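Mgp-operon protein 3 (Mycoplasma pneumoniae, PDB 6RJ1) is an extracellular, immunodominant protein of a human pathogen that acts in cell adhesion and probably engages sugars on the host cell. Local coordinates at residues A60-K65 and Q449-S454; L82-Q87 and L134-V139; I369-E374 and A442-I447; P474-W479 and S652-S657; A34-S39 and A55-A60. All blocks are in the same frame, centred on the assembly; numbering follows the deposited sequence.

Contact 1: A60-K65 and Q449-S454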
# COMPACT_ATOMS: atom_id res chain seq x y z
N ALA A 60 18.05 8.65 9.00
CA ALA A 60 18.32 8.85 7.57
C ALA A 60 19.76 8.42 7.23
O ALA A 60 20.18 8.47 6.07
CB ALA A 60 18.11 10.31 7.20
N LEU A 61 20.52 7.98 8.24
CA LEU A 61 21.88 7.53 8.06
C LEU A 61 21.97 6.02 7.93
O LEU A 61 23.07 5.50 7.75
CB LEU A 61 22.80 8.03 9.19
CG LEU A 61 23.16 9.52 9.16
CD1 LEU A 61 23.80 9.93 10.46
CD2 LEU A 61 24.09 9.84 8.00
N VAL A 62 20.83 5.30 8.02
CA VAL A 62 20.78 3.85 7.88
C VAL A 62 21.19 3.45 6.44
O VAL A 62 20.75 4.09 5.49
CB VAL A 62 19.43 3.23 8.33
CG1 VAL A 62 18.29 3.51 7.35
CG2 VAL A 62 19.56 1.74 8.61
N ARG A 63 22.09 2.46 6.30
CA ARG A 63 22.54 1.98 5.00
C ARG A 63 22.45 0.46 4.95
O ARG A 63 22.94 -0.21 5.85
CB ARG A 63 23.95 2.51 4.64
CG ARG A 63 24.00 4.01 4.32
CD ARG A 63 23.11 4.42 3.14
NE ARG A 63 23.21 5.85 2.84
CZ ARG A 63 22.54 6.81 3.47
NH1 ARG A 63 21.71 6.51 4.47
NH2 ARG A 63 22.69 8.08 3.12
N VAL A 64 21.77 -0.07 3.91
CA VAL A 64 21.59 -1.52 3.76
C VAL A 64 22.27 -2.03 2.49
O VAL A 64 22.27 -1.34 1.47
CB VAL A 64 20.09 -1.95 3.88
CG1 VAL A 64 19.93 -3.46 3.80
CG2 VAL A 64 19.46 -1.44 5.18
N LYS A 65 22.90 -3.22 2.57
CA LYS A 65 23.52 -3.87 1.43
C LYS A 65 22.97 -5.29 1.24
O LYS A 65 22.62 -5.97 2.21
CB LYS A 65 25.07 -3.84 1.49
CG LYS A 65 25.74 -4.76 2.52
CD LYS A 65 27.25 -4.83 2.36
CE LYS A 65 27.95 -5.67 3.41
NZ LYS A 65 27.83 -5.10 4.79
N GLN A 449 16.15 2.05 1.12
CA GLN A 449 14.89 2.78 1.06
C GLN A 449 13.76 1.92 1.55
O GLN A 449 12.88 2.43 2.23
CB GLN A 449 14.57 3.30 -0.35
CG GLN A 449 15.66 4.16 -1.00
CD GLN A 449 15.85 5.54 -0.41
OE1 GLN A 449 15.31 5.90 0.65
NE2 GLN A 449 16.63 6.34 -1.10
N LEU A 450 13.79 0.62 1.22
CA LEU A 450 12.78 -0.33 1.68
C LEU A 450 12.90 -0.54 3.19
O LEU A 450 11.87 -0.63 3.86
CB LEU A 450 12.84 -1.67 0.92
CG LEU A 450 12.46 -1.66 -0.56
CD1 LEU A 450 12.91 -2.93 -1.24
CD2 LEU A 450 10.97 -1.44 -0.75
N TYR A 451 14.14 -0.56 3.74
CA TYR A 451 14.30 -0.70 5.18
C TYR A 451 13.76 0.53 5.92
O TYR A 451 12.94 0.38 6.84
CB TYR A 451 15.74 -1.03 5.61
CG TYR A 451 15.89 -1.12 7.12
CD1 TYR A 451 15.50 -2.27 7.81
CD2 TYR A 451 16.32 -0.03 7.86
CE1 TYR A 451 15.56 -2.33 9.20
CE2 TYR A 451 16.38 -0.08 9.26
CZ TYR A 451 16.00 -1.23 9.92
OH TYR A 451 16.08 -1.28 11.28
N HIS A 452 14.22 1.74 5.53
CA HIS A 452 13.82 3.02 6.12
C HIS A 452 12.31 3.25 6.06
O HIS A 452 11.73 3.68 7.06
CB HIS A 452 14.58 4.17 5.46
CG HIS A 452 14.48 5.46 6.22
ND1 HIS A 452 13.60 6.44 5.83
CD2 HIS A 452 15.15 5.88 7.31
CE1 HIS A 452 13.76 7.43 6.69
NE2 HIS A 452 14.69 7.14 7.60
N THR A 453 11.66 2.95 4.92
CA THR A 453 10.21 3.10 4.78
C THR A 453 9.42 2.00 5.53
O THR A 453 8.31 2.26 5.97
CB THR A 453 9.77 3.23 3.31
OG1 THR A 453 10.26 2.12 2.55
CG2 THR A 453 10.21 4.54 2.67
N SER A 454 9.98 0.78 5.68
CA SER A 454 9.30 -0.34 6.37
C SER A 454 9.13 -0.13 7.89
O SER A 454 8.27 -0.78 8.50
CB SER A 454 9.98 -1.67 6.08
OG SER A 454 11.28 -1.74 6.64
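Val62 and Val64 meet Tyr451 and His452, two consecutive residues of helix 446-454, in a contact made of methyl groups and rings. Just before them in the helix, Gln449 takes no part in the packing and gives its OE1 to Ile369 N; its carbonyl O accepts from both Thr453 N and Thr453 OG1, which arrive from opposite faces of the carbonyl plane. Tyr451 and His452 share the packing about equally, Tyr451 meeting both valines. Its CG is anti to the backbone N (chi1 178°), which starts the ring off where both can reach it, and they cross the side chain at about a right angle: Val64 CG2 sits 3.8 Å from Tyr451 CB, at the root, while Val62 CG2 reaches Tyr451 CE2 at 3.7 Å, farther out. His452 takes the other branch of the same valine, Val62 CG1, at the edge of its imidazole, 3.9 Å from CD2. Ser454 folds back so that its OG lies 2.7 Å from Tyr451 O. The chemistry is divided: apolar contact joins 60-65 to the helix, while Leu134 O and Ser113 N bind Tyr451 OH and Gly367 O binds His452 ND1, consistent with a set ring orientation.

Contact 2: L82-Q87 and L134-V139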
# COMPACT_ATOMS: atom_id res chain seq x y z
N LEU A 82 21.46 -10.01 3.44
CA LEU A 82 21.02 -8.70 3.89
C LEU A 82 21.81 -8.32 5.15
O LEU A 82 21.92 -9.11 6.08
CB LEU A 82 19.51 -8.76 4.20
CG LEU A 82 18.54 -7.99 3.30
CD1 LEU A 82 18.94 -8.04 1.84
CD2 LEU A 82 17.13 -8.49 3.47
N SER A 83 22.41 -7.12 5.14
CA SER A 83 23.18 -6.59 6.26
C SER A 83 23.23 -5.07 6.22
O SER A 83 22.97 -4.47 5.18
CB SER A 83 24.60 -7.15 6.27
OG SER A 83 25.30 -6.77 5.10
N PHE A 84 23.57 -4.45 7.36
CA PHE A 84 23.71 -3.01 7.44
C PHE A 84 25.12 -2.63 6.99
O PHE A 84 26.10 -3.25 7.43
CB PHE A 84 23.42 -2.49 8.85
CG PHE A 84 21.98 -2.61 9.33
CD1 PHE A 84 20.98 -1.81 8.78
CD2 PHE A 84 21.64 -3.48 10.36
CE1 PHE A 84 19.66 -1.91 9.23
CE2 PHE A 84 20.32 -3.57 10.81
CZ PHE A 84 19.34 -2.79 10.24
N ASP A 85 25.23 -1.64 6.08
CA ASP A 85 26.49 -1.14 5.56
C ASP A 85 27.01 0.00 6.44
O ASP A 85 26.80 1.18 6.14
CB ASP A 85 26.34 -0.70 4.09
CG ASP A 85 27.64 -0.77 3.30
OD1 ASP A 85 28.60 -0.03 3.65
OD2 ASP A 85 27.71 -1.58 2.35
N THR A 86 27.71 -0.37 7.53
CA THR A 86 28.32 0.52 8.53
C THR A 86 29.30 1.52 7.88
O THR A 86 29.33 2.69 8.29
CB THR A 86 28.94 -0.34 9.65
OG1 THR A 86 27.88 -0.99 10.35
CG2 THR A 86 29.77 0.47 10.65
N GLN A 87 30.05 1.07 6.86
CA GLN A 87 31.01 1.88 6.10
C GLN A 87 30.33 3.02 5.33
O GLN A 87 30.84 4.14 5.34
CB GLN A 87 31.85 1.00 5.17
CG GLN A 87 32.90 0.16 5.90
CD GLN A 87 33.69 -0.74 4.98
OE1 GLN A 87 33.13 -1.47 4.14
NE2 GLN A 87 35.01 -0.74 5.13
N LEU A 134 15.33 -3.33 15.27
CA LEU A 134 14.53 -3.92 14.20
C LEU A 134 15.50 -4.44 13.16
O LEU A 134 15.90 -3.73 12.24
CB LEU A 134 13.54 -2.91 13.62
CG LEU A 134 12.51 -2.30 14.59
CD1 LEU A 134 11.67 -1.27 13.89
CD2 LEU A 134 11.63 -3.38 15.23
N ALA A 135 15.94 -5.68 13.36
CA ALA A 135 16.89 -6.35 12.49
C ALA A 135 16.30 -6.69 11.12
O ALA A 135 15.11 -6.99 11.01
CB ALA A 135 17.41 -7.59 13.17
N LEU A 136 17.16 -6.64 10.09
CA LEU A 136 16.85 -6.97 8.70
C LEU A 136 16.25 -8.40 8.63
O LEU A 136 16.66 -9.26 9.41
CB LEU A 136 18.18 -6.98 7.91
CG LEU A 136 18.57 -5.81 6.98
CD1 LEU A 136 17.41 -4.95 6.56
CD2 LEU A 136 19.73 -5.05 7.52
N PRO A 137 15.32 -8.69 7.67
CA PRO A 137 14.80 -10.07 7.57
C PRO A 137 15.91 -11.04 7.16
O PRO A 137 16.96 -10.59 6.68
CB PRO A 137 13.72 -9.96 6.50
CG PRO A 137 14.10 -8.78 5.69
CD PRO A 137 14.74 -7.82 6.63
N TYR A 138 15.71 -12.35 7.37
CA TYR A 138 16.75 -13.31 7.00
C TYR A 138 16.57 -13.89 5.59
O TYR A 138 15.47 -14.30 5.21
CB TYR A 138 16.90 -14.42 8.05
CG TYR A 138 18.03 -15.39 7.76
CD1 TYR A 138 19.32 -15.14 8.22
CD2 TYR A 138 17.81 -16.55 7.03
CE1 TYR A 138 20.37 -16.02 7.95
CE2 TYR A 138 18.85 -17.42 6.72
CZ TYR A 138 20.12 -17.16 7.20
OH TYR A 138 21.13 -18.05 6.91
N VAL A 139 17.68 -13.94 4.84
CA VAL A 139 17.79 -14.53 3.51
C VAL A 139 19.21 -15.09 3.36
O VAL A 139 20.18 -14.33 3.42
CB VAL A 139 17.29 -13.64 2.34
CG1 VAL A 139 18.08 -12.33 2.22
CG2 VAL A 139 17.28 -14.40 1.02
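Leu136 and Phe84 meet as methyl group and aromatic face where a two-stranded antiparallel sheet, 64-66 with 82-84, lies against the chain leaving strand 125-135. The touching parts run 144° apart, yet they share no backbone ladder; the union rests on the fit of side chains. The first bump is Leu136 CD2. It stands 3.4 Å from the centroid of the Phe84 ring and only 5° off the ring normal, a CH-pi contact so well centred that all six ring carbons are nearly equidistant from the methyl. In Phe84, chi1 (-68°) places CG beside the backbone N and anti to the carbonyl carbon, and from there the ring extends to Leu136. On the other flank Leu136 CG lies 4.2 Å from Leu82 CB, so the leucine is lodged between two residues of one strand. The second bump points the opposite way. Leu82 CD2 enters a hollow walled by the ring of Pro137, its carbonyl oxygen and Val139: it lies 3.8 Å from both Pro137 CG and Pro137 O and 4.1 Å from Val139 CG1, the leucine crossing the proline obliquely. Each segment thus supplies one projection and one hollow. Trp492 of strand 487-492 and Ile447 of helix 446-454 also pack on Leu82, and Tyr451 meets the Phe84 ring edge-to-face. Leu134 O lies at the edge of that same ring, near its plane, 4.1 Å from Phe84 CZ.

Contact 3: I369-E374 and A442-I447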
# COMPACT_ATOMS: atom_id res chain seq x y z
N ILE A 369 15.01 8.37 1.84
CA ILE A 369 16.26 9.06 2.20
C ILE A 369 16.76 9.85 0.98
O ILE A 369 17.21 9.25 0.00
CB ILE A 369 17.35 8.10 2.78
CG1 ILE A 369 16.84 7.31 4.02
CG2 ILE A 369 18.66 8.86 3.09
CD1 ILE A 369 17.63 6.04 4.33
N VAL A 370 16.63 11.18 1.04
CA VAL A 370 17.11 12.08 -0.00
C VAL A 370 18.27 12.89 0.59
O VAL A 370 18.03 13.90 1.27
CB VAL A 370 15.99 12.97 -0.64
CG1 VAL A 370 16.55 13.84 -1.76
CG2 VAL A 370 14.84 12.11 -1.16
N PRO A 371 19.53 12.43 0.41
CA PRO A 371 20.67 13.18 0.99
C PRO A 371 20.76 14.63 0.50
O PRO A 371 20.59 14.89 -0.69
CB PRO A 371 21.89 12.34 0.59
CG PRO A 371 21.34 10.98 0.27
CD PRO A 371 19.99 11.24 -0.32
N GLY A 372 20.99 15.54 1.44
CA GLY A 372 21.07 16.97 1.19
C GLY A 372 19.76 17.68 1.49
O GLY A 372 19.69 18.91 1.45
N LEU A 373 18.71 16.88 1.79
CA LEU A 373 17.35 17.32 2.12
C LEU A 373 16.94 16.88 3.54
O LEU A 373 15.81 17.14 3.95
CB LEU A 373 16.36 16.76 1.09
CG LEU A 373 15.87 17.72 0.01
CD1 LEU A 373 16.95 18.00 -1.02
CD2 LEU A 373 14.66 17.16 -0.67
N GLU A 374 17.86 16.24 4.29
CA GLU A 374 17.61 15.78 5.66
C GLU A 374 17.68 16.94 6.68
O GLU A 374 18.49 17.86 6.50
CB GLU A 374 18.57 14.66 6.07
CG GLU A 374 18.68 13.51 5.08
CD GLU A 374 20.07 13.29 4.53
OE1 GLU A 374 20.73 14.29 4.15
OE2 GLU A 374 20.52 12.12 4.49
N ALA A 442 23.58 10.60 -5.80
CA ALA A 442 22.54 9.60 -6.06
C ALA A 442 21.93 9.18 -4.72
O ALA A 442 22.61 9.25 -3.68
CB ALA A 442 23.15 8.38 -6.75
N LEU A 443 20.66 8.76 -4.73
CA LEU A 443 19.95 8.32 -3.52
C LEU A 443 20.52 6.99 -3.05
O LEU A 443 21.02 6.24 -3.88
CB LEU A 443 18.45 8.09 -3.83
CG LEU A 443 17.59 9.24 -4.36
CD1 LEU A 443 16.21 8.75 -4.69
CD2 LEU A 443 17.47 10.36 -3.35
N PRO A 444 20.40 6.61 -1.76
CA PRO A 444 20.84 5.26 -1.35
C PRO A 444 20.02 4.13 -2.01
O PRO A 444 18.94 4.39 -2.54
CB PRO A 444 20.63 5.27 0.18
CG PRO A 444 20.49 6.71 0.55
CD PRO A 444 19.83 7.35 -0.61
N ASN A 445 20.55 2.89 -1.97
CA ASN A 445 20.00 1.63 -2.53
C ASN A 445 18.47 1.50 -2.35
O ASN A 445 17.91 2.03 -1.39
CB ASN A 445 20.64 0.40 -1.84
CG ASN A 445 22.13 0.38 -1.78
OD1 ASN A 445 22.80 -0.29 -2.58
ND2 ASN A 445 22.70 1.10 -0.82
N VAL A 446 17.83 0.70 -3.23
CA VAL A 446 16.41 0.36 -3.14
C VAL A 446 16.19 -0.38 -1.80
O VAL A 446 15.24 -0.08 -1.08
CB VAL A 446 15.95 -0.48 -4.36
CG1 VAL A 446 14.57 -1.10 -4.15
CG2 VAL A 446 15.97 0.36 -5.64
N ILE A 447 17.13 -1.30 -1.45
CA ILE A 447 17.08 -2.10 -0.22
C ILE A 447 17.15 -1.22 1.05
O ILE A 447 16.45 -1.52 2.03
CB ILE A 447 18.12 -3.27 -0.24
CG1 ILE A 447 17.80 -4.32 0.85
CG2 ILE A 447 19.57 -2.79 -0.17
CD1 ILE A 447 16.52 -5.11 0.65
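Leu443 brings its tip to Val370 with CG anti to its own carbonyl carbon (chi1 -59°) and CD1 anti to CA (chi2 175°), which leaves CD2 as the branch on the valine side. Val370 in turn holds CG2 anti to its carbonyl carbon, with CG1 anti to the backbone N (chi1 -178°), and Leu443 CD2 lies beside both valine methyls. That single methyl does much of the work: it lies 3.8 Å from both Val370 CA and Val370 CG2, and 4.0 Å from Pro371 CD. Pro444 follows with a second set of contacts. Its CG packs 3.8 Å from Ile369 CG2, the two side chains crossing at about a right angle, whereas its CD meets Pro371 CD tip to tip at 3.9 Å. Two prolines, one from each segment, thus meet at their CD atoms beside a leucine and a valine, and Ile369 O lies near Leu443 CD2 and Pro444 CD.

The first segment has internal bonds of its own. Val370 to Leu373 form a type II beta turn closed by Leu373 N to Val370 O, with Pro371 and Gly372 as its two central residues and the positive phi that such a turn needs supplied by the glycine. Glu374 OE1 accepts from Gly372 N at 3.0 Å, met from above the carboxylate plane. The contact joins a loop that follows helix 360-365 to the approach of helix 446-454: Leu363 of the earlier helix packs on Val370, and Ile369 packs on Thr448 and His452 of the later one.

Contact 4: P474-W479 and S652-S657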
# COMPACT_ATOMS: atom_id res chain seq x y z
N PRO A 474 5.75 0.63 -1.13
CA PRO A 474 5.50 -0.79 -0.79
C PRO A 474 6.56 -1.35 0.16
O PRO A 474 7.73 -0.95 0.10
CB PRO A 474 5.52 -1.48 -2.15
CG PRO A 474 6.35 -0.61 -3.01
CD PRO A 474 6.06 0.78 -2.57
N SER A 475 6.13 -2.24 1.07
CA SER A 475 6.99 -2.87 2.05
C SER A 475 6.97 -4.38 1.86
O SER A 475 5.91 -4.97 1.68
CB SER A 475 6.60 -2.47 3.47
OG SER A 475 5.28 -2.86 3.80
N LEU A 476 8.16 -5.00 1.87
CA LEU A 476 8.35 -6.43 1.64
C LEU A 476 8.41 -7.26 2.92
O LEU A 476 8.40 -8.50 2.85
CB LEU A 476 9.62 -6.63 0.79
CG LEU A 476 9.46 -6.56 -0.74
CD1 LEU A 476 9.12 -5.14 -1.23
CD2 LEU A 476 10.72 -7.00 -1.43
N TRP A 477 8.46 -6.60 4.08
CA TRP A 477 8.56 -7.29 5.37
C TRP A 477 7.88 -6.52 6.50
O TRP A 477 7.48 -5.36 6.33
CB TRP A 477 10.03 -7.59 5.70
CG TRP A 477 10.91 -6.38 5.64
CD1 TRP A 477 11.01 -5.40 6.58
CD2 TRP A 477 11.80 -6.02 4.58
NE1 TRP A 477 11.92 -4.45 6.18
CE2 TRP A 477 12.42 -4.80 4.95
CE3 TRP A 477 12.15 -6.62 3.36
CZ2 TRP A 477 13.36 -4.16 4.13
CZ3 TRP A 477 13.08 -5.98 2.55
CH2 TRP A 477 13.67 -4.77 2.93
N TYR A 478 7.74 -7.17 7.67
CA TYR A 478 7.11 -6.59 8.86
C TYR A 478 7.71 -7.21 10.12
O TYR A 478 8.26 -8.31 10.05
CB TYR A 478 5.58 -6.78 8.83
CG TYR A 478 5.15 -8.23 8.86
CD1 TYR A 478 5.15 -9.00 7.70
CD2 TYR A 478 4.71 -8.83 10.04
CE1 TYR A 478 4.74 -10.33 7.72
CE2 TYR A 478 4.30 -10.16 10.07
CZ TYR A 478 4.31 -10.91 8.90
OH TYR A 478 3.90 -12.22 8.92
N TRP A 479 7.60 -6.54 11.25
CA TRP A 479 8.16 -7.04 12.50
C TRP A 479 7.12 -7.51 13.50
O TRP A 479 6.04 -6.94 13.58
CB TRP A 479 9.02 -5.96 13.17
CG TRP A 479 10.40 -5.88 12.60
CD1 TRP A 479 11.50 -6.56 13.02
CD2 TRP A 479 10.83 -5.07 11.50
NE1 TRP A 479 12.59 -6.23 12.24
CE2 TRP A 479 12.21 -5.30 11.31
CE3 TRP A 479 10.17 -4.16 10.65
CZ2 TRP A 479 12.95 -4.65 10.32
CZ3 TRP A 479 10.91 -3.52 9.66
CH2 TRP A 479 12.28 -3.77 9.50
N SER A 652 10.91 -11.66 -10.87
CA SER A 652 9.86 -10.88 -10.20
C SER A 652 10.06 -9.38 -10.27
O SER A 652 11.19 -8.89 -10.22
CB SER A 652 9.70 -11.32 -8.75
OG SER A 652 8.93 -12.51 -8.63
N LEU A 653 8.94 -8.65 -10.34
CA LEU A 653 8.91 -7.20 -10.42
C LEU A 653 7.81 -6.66 -9.50
O LEU A 653 6.66 -7.11 -9.57
CB LEU A 653 8.67 -6.82 -11.90
CG LEU A 653 8.45 -5.36 -12.27
CD1 LEU A 653 9.06 -5.06 -13.62
CD2 LEU A 653 6.97 -5.01 -12.30
N ILE A 654 8.14 -5.66 -8.66
CA ILE A 654 7.21 -5.00 -7.75
C ILE A 654 6.95 -3.55 -8.17
O ILE A 654 7.89 -2.77 -8.36
CB ILE A 654 7.62 -5.14 -6.24
CG1 ILE A 654 7.68 -6.64 -5.80
CG2 ILE A 654 6.69 -4.32 -5.33
CD1 ILE A 654 8.49 -6.91 -4.56
N ASN A 655 5.66 -3.21 -8.33
CA ASN A 655 5.12 -1.90 -8.66
C ASN A 655 4.83 -1.14 -7.38
O ASN A 655 4.32 -1.71 -6.42
CB ASN A 655 3.83 -2.07 -9.47
CG ASN A 655 4.07 -2.55 -10.88
OD1 ASN A 655 5.11 -2.28 -11.49
ND2 ASN A 655 3.09 -3.25 -11.46
N ALA A 656 5.16 0.16 -7.37
CA ALA A 656 4.96 1.03 -6.21
C ALA A 656 3.50 1.55 -6.11
O ALA A 656 3.28 2.67 -5.64
CB ALA A 656 5.95 2.18 -6.28
N SER A 657 2.52 0.71 -6.50
CA SER A 657 1.09 1.04 -6.54
C SER A 657 0.18 -0.22 -6.50
O SER A 657 0.69 -1.33 -6.69
CB SER A 657 0.80 1.83 -7.82
OG SER A 657 0.59 0.97 -8.93
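Leu476 and Ile654 reach toward each other tip to tip, and here the contact is at its most compact. Ile654 CD1 is set into the fork of the leucine, 3.8 Å from both CD1 and CD2 of Leu476 and 4.0 Å from its CG. The isoleucine achieves this reach by standing extended: CG1 is anti to the carbonyl carbon (chi1 -60°) and CD1 continues anti to CA (chi2 160°), so the side chain projects from strand 650-654. Pro474 presents a second firm patch, its CD lying 3.8 Å from Ala656 CA and 4.0 Å from Ala656 CB, with the proline ring laid against backbone as much as against side chain; Asn655 O, 4.1 Å from Pro474 CG, borders the same patch.

Between these two patches the fit slackens, Pro474 CG standing 4.4 Å from Ile654 CG2. The looser part does not open on solvent, however, because every touching residue is buried and other parts of the chain close in: Ala557 of strand 549-563 packs on Pro474. Asn655 OD1 and Ala656 N bond to Tyr229 OH and Glu167 OE1, and the side chains that meet are apolar. Both segments belong to the MgpC adhesin region, which is probably related to beta-propellers. In the fold, the contact lies between two mixed sheets: 474-476 leads into strand 477-482 of the eight-stranded one, whereas Ile654 lies on strand 650-654, flanked by strands 165-167 and 549-563 of the other.

Contact 5: A34-S39 and A55-A60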
# COMPACT_ATOMS: atom_id res chain seq x y z
N ALA A 34 16.38 8.32 24.91
CA ALA A 34 16.77 6.94 24.57
C ALA A 34 18.27 6.81 24.33
O ALA A 34 18.75 5.70 24.08
CB ALA A 34 15.99 6.46 23.36
N HIS A 35 19.02 7.93 24.45
CA HIS A 35 20.47 8.03 24.24
C HIS A 35 20.83 7.65 22.80
O HIS A 35 21.74 6.87 22.53
CB HIS A 35 21.26 7.22 25.28
CG HIS A 35 20.89 7.54 26.69
ND1 HIS A 35 21.45 8.63 27.36
CD2 HIS A 35 20.02 6.92 27.52
CE1 HIS A 35 20.92 8.62 28.57
NE2 HIS A 35 20.05 7.61 28.71
N LEU A 36 20.05 8.22 21.85
CA LEU A 36 20.20 7.98 20.43
C LEU A 36 20.80 9.18 19.70
O LEU A 36 20.69 10.31 20.17
CB LEU A 36 18.87 7.56 19.79
CG LEU A 36 18.35 6.17 20.14
CD1 LEU A 36 16.94 6.00 19.72
CD2 LEU A 36 19.20 5.07 19.51
N HIS A 37 21.44 8.90 18.56
CA HIS A 37 22.08 9.86 17.68
C HIS A 37 21.06 10.91 17.17
O HIS A 37 19.91 10.55 16.88
CB HIS A 37 22.72 9.10 16.49
CG HIS A 37 23.58 9.97 15.62
ND1 HIS A 37 23.04 10.69 14.57
CD2 HIS A 37 24.89 10.27 15.73
CE1 HIS A 37 24.05 11.37 14.05
NE2 HIS A 37 25.18 11.15 14.71
N PRO A 38 21.49 12.20 17.02
CA PRO A 38 20.56 13.25 16.52
C PRO A 38 19.83 12.98 15.21
O PRO A 38 18.79 13.59 14.99
CB PRO A 38 21.46 14.48 16.39
CG PRO A 38 22.56 14.25 17.33
CD PRO A 38 22.81 12.78 17.33
N SER A 39 20.36 12.08 14.35
CA SER A 39 19.72 11.73 13.06
C SER A 39 18.41 10.95 13.22
O SER A 39 17.64 10.84 12.25
CB SER A 39 20.68 10.95 12.17
OG SER A 39 21.03 9.71 12.76
N ALA A 55 7.52 3.89 21.49
CA ALA A 55 7.87 4.79 20.38
C ALA A 55 8.64 4.05 19.28
O ALA A 55 9.22 3.00 19.53
CB ALA A 55 8.69 5.97 20.90
N LEU A 56 8.61 4.58 18.05
CA LEU A 56 9.29 4.04 16.87
C LEU A 56 10.17 5.14 16.28
O LEU A 56 9.68 6.23 15.94
CB LEU A 56 8.26 3.55 15.83
CG LEU A 56 8.81 2.91 14.54
CD1 LEU A 56 9.69 1.71 14.84
CD2 LEU A 56 7.67 2.51 13.63
N VAL A 57 11.46 4.87 16.17
CA VAL A 57 12.43 5.83 15.65
C VAL A 57 13.30 5.24 14.53
O VAL A 57 13.67 4.07 14.60
CB VAL A 57 13.32 6.47 16.78
CG1 VAL A 57 12.51 7.40 17.69
CG2 VAL A 57 14.06 5.41 17.59
N ARG A 58 13.65 6.08 13.55
CA ARG A 58 14.50 5.70 12.43
C ARG A 58 15.50 6.80 12.11
O ARG A 58 15.26 7.95 12.45
CB ARG A 58 13.65 5.31 11.19
CG ARG A 58 12.94 6.46 10.52
CD ARG A 58 11.97 5.97 9.46
NE ARG A 58 11.16 7.08 8.95
CZ ARG A 58 10.20 6.95 8.05
NH1 ARG A 58 9.90 5.76 7.55
NH2 ARG A 58 9.52 8.02 7.64
N SER A 59 16.61 6.47 11.45
CA SER A 59 17.64 7.44 11.08
C SER A 59 17.86 7.45 9.58
O SER A 59 17.89 6.38 8.97
CB SER A 59 18.94 7.15 11.81
OG SER A 59 20.06 7.75 11.19
N ALA A 60 18.05 8.65 9.00
CA ALA A 60 18.32 8.85 7.57
C ALA A 60 19.76 8.42 7.23
O ALA A 60 20.18 8.47 6.07
CB ALA A 60 18.11 10.31 7.20
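Over Leu36 to Ser39 and Val57 to Ala60 the two backbones run 38° apart and converge, their CA atoms 9.4 Å apart at Leu36 and Val57 but 5.2 Å at Ser39 and Ser59. At the wide end Leu36 bridges the gap: its CD1 meets Val57 CG2 at 3.6 Å, a methyl-to-methyl contact that Leu116 and Val31 back up. At the narrow end the serines join hydroxyl to hydroxyl, Ser39 OG to Ser59 OG, 2.7 Å apart. Ser59 OG is anti to its backbone N (chi1 160°), which directs it across to its partner, and it also accepts from Leu61 N. Behind Ser39 stands His37, whose ND1 receives Ser39 N at 3.0 Å and lies 2.9 Å from Ser39 OG; Pro38 CD lies over one face of the imidazole, and Phe111 meets the ring edge-to-face. Hydrogen bonds thus connect His37, Ser39 and Ser59. A weaker CA-H...O contact, Ser59 CA to Ser39 O, adds to this end. The arrangement belongs to the entry of a beta hairpin: helix 30-33 ends in a Schellman motif at His35, and the following loop folds against strand 52-59 before becoming its antiparallel partner, strand 40-48.

How the contacts relate
From the N terminus, contact 5 closes first, a short loop around the hairpin of strands 40-48 and 52-59. Its last residue, Ala60, is also the first of contact 1, which opens there and closes only at helix 446-454, almost four hundred residues on. Within that long loop contact 2 opens and closes, followed in series by contact 3. Contact 4 begins after all of these and ends at 652-657; no two loops cross. Helix 446-454 is the common element: contact 3 packs on its approach and contact 1 on the helix itself, and it touches residues of contacts 2, 4 and 5. Contacts 2, 4 and 5 all reach the eight-stranded sheet, which contact 4 joins to the ten-stranded one.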